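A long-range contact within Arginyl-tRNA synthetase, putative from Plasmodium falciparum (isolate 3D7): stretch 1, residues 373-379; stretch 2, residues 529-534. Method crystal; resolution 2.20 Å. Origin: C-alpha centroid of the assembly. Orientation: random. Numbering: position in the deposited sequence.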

# COMPACT_ATOMS: atom_id res chain seq x y z
N ALA A 373 -13.33 12.81 7.62
CA ALA A 373 -12.88 11.49 7.18
C ALA A 373 -12.20 11.59 5.82
O ALA A 373 -12.72 12.21 4.88
CB ALA A 373 -14.04 10.51 7.14
N LYS A 374 -11.02 10.99 5.73
CA LYS A 374 -10.28 10.92 4.47
C LYS A 374 -10.75 9.74 3.63
O LYS A 374 -10.55 8.57 3.99
CB LYS A 374 -8.77 10.80 4.76
CG LYS A 374 -7.87 11.25 3.62
CD LYS A 374 -6.39 11.02 3.97
CE LYS A 374 -5.44 11.77 3.05
NZ LYS A 374 -4.06 11.78 3.59
N LEU A 375 -11.36 10.06 2.49
CA LEU A 375 -11.90 9.04 1.63
C LEU A 375 -11.03 8.93 0.40
O LEU A 375 -10.86 9.89 -0.36
CB LEU A 375 -13.35 9.38 1.23
CG LEU A 375 -14.35 9.61 2.37
CD1 LEU A 375 -15.70 10.12 1.81
CD2 LEU A 375 -14.54 8.36 3.25
N MET A 376 -10.48 7.74 0.18
CA MET A 376 -9.48 7.59 -0.85
C MET A 376 -9.84 6.48 -1.80
O MET A 376 -10.24 5.39 -1.40
CB MET A 376 -8.10 7.31 -0.24
CG MET A 376 -7.77 8.11 1.02
SD MET A 376 -6.03 7.94 1.54
CE MET A 376 -5.23 8.92 0.28
N HIS A 377 -9.71 6.78 -3.08
CA HIS A 377 -9.77 5.74 -4.07
C HIS A 377 -8.35 5.42 -4.51
O HIS A 377 -7.62 6.31 -4.93
CB HIS A 377 -10.62 6.16 -5.25
CG HIS A 377 -10.73 5.10 -6.30
ND1 HIS A 377 -9.96 5.10 -7.44
CD2 HIS A 377 -11.52 4.01 -6.37
CE1 HIS A 377 -10.27 4.05 -8.18
NE2 HIS A 377 -11.22 3.37 -7.56
N VAL A 378 -7.96 4.15 -4.41
CA VAL A 378 -6.67 3.65 -4.88
C VAL A 378 -6.89 2.75 -6.10
O VAL A 378 -7.24 1.56 -5.97
CB VAL A 378 -5.92 2.85 -3.77
CG1 VAL A 378 -4.64 2.24 -4.32
CG2 VAL A 378 -5.64 3.71 -2.54
N GLY A 379 -6.68 3.32 -7.28
CA GLY A 379 -6.97 2.64 -8.53
C GLY A 379 -5.82 1.80 -9.02
O GLY A 379 -4.67 2.12 -8.74
N ILE A 529 3.21 8.20 1.26
CA ILE A 529 2.20 7.15 1.08
C ILE A 529 0.86 7.56 1.69
O ILE A 529 -0.19 7.42 1.07
CB ILE A 529 2.66 5.82 1.68
CG1 ILE A 529 3.61 5.11 0.71
CG2 ILE A 529 1.47 4.91 1.93
CD1 ILE A 529 4.05 3.73 1.17
N LEU A 530 0.91 8.09 2.91
CA LEU A 530 -0.32 8.54 3.55
C LEU A 530 -1.07 9.56 2.67
O LEU A 530 -2.30 9.65 2.71
CB LEU A 530 -0.01 9.17 4.92
CG LEU A 530 0.48 8.25 6.03
CD1 LEU A 530 0.59 9.07 7.32
CD2 LEU A 530 -0.41 7.02 6.22
N LYS A 531 -0.31 10.30 1.87
CA LYS A 531 -0.86 11.35 1.03
C LYS A 531 -1.41 10.83 -0.31
O LYS A 531 -2.43 11.30 -0.78
CB LYS A 531 0.20 12.43 0.77
CG LYS A 531 0.61 13.18 2.03
CD LYS A 531 1.76 14.14 1.79
CE LYS A 531 1.33 15.31 0.93
NZ LYS A 531 2.41 16.35 0.82
N ASN A 532 -0.73 9.88 -0.93
CA ASN A 532 -1.13 9.48 -2.28
C ASN A 532 -1.27 7.97 -2.49
O ASN A 532 -1.65 7.53 -3.58
CB ASN A 532 -0.14 10.08 -3.32
CG ASN A 532 1.32 9.68 -3.08
OD1 ASN A 532 1.62 8.59 -2.58
ND2 ASN A 532 2.23 10.56 -3.46
N MET A 533 -0.93 7.18 -1.47
CA MET A 533 -1.04 5.71 -1.55
C MET A 533 -0.28 5.09 -2.71
O MET A 533 -0.67 4.04 -3.20
CB MET A 533 -2.52 5.30 -1.65
CG MET A 533 -3.30 5.48 -0.36
SD MET A 533 -2.65 4.47 0.98
CE MET A 533 -2.90 5.63 2.33
N LEU A 534 0.82 5.71 -3.14
CA LEU A 534 1.62 5.10 -4.19
C LEU A 534 2.72 4.23 -3.56
O LEU A 534 3.82 4.71 -3.25
CB LEU A 534 2.22 6.17 -5.12
CG LEU A 534 1.17 7.10 -5.75
CD1 LEU A 534 1.83 8.30 -6.45
CD2 LEU A 534 0.27 6.33 -6.71

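The contact sets one face of a strand against the last turn of a helix and the residue that follows it, and two methionines account for half of the surface it buries. Alternation along the strand supplies the first rule: Lys374, Met376 and Val378 all send CA-to-CB toward the other stretch, while His377, between two of them, points away and takes no part.

Met533 contributes the most surface. It is the first residue after the helix to leave helical phi/psi, with a positive phi of 56°, yet its N still donates to Ile529 O at 2.7 Å, so the chain turns without losing that backbone bond. Its CA-to-CB bond points toward the strand, where the backbones come closest, 6.9 Å between Val378 CA and Met533 CA. There Val378 CG2 packs on Met533 CB at 3.6 Å, a short-branched residue meeting the base of a long one. Farther out, Met533 CE reaches Met376 SD at 4.0 Å, so one flexible side chain serves two successive inward positions of the strand.

Met376, second in covered area, continues past that sulfur to the end of the helix. Its chi3 of 73° (p) brings Met376 CE to 3.8 Å from Lys531 O and 3.9 Å from Leu530 O; these are packing contacts of a methyl group against backbone carbonyls.

The one hydrogen bond across the contact comes from Lys374. With all four chi angles t, its side chain is extended, and Lys374 NZ donates to Leu530 O at 2.9 Å. A carbonyl in the last turn of a helix can lack its usual amide partner, which makes it a natural target for a lysine. The pattern is economical: apolar packing where the backbones are near, and a long polar arm where the gap widens, with Lys374 CA and Leu530 CA 10.3 Å apart.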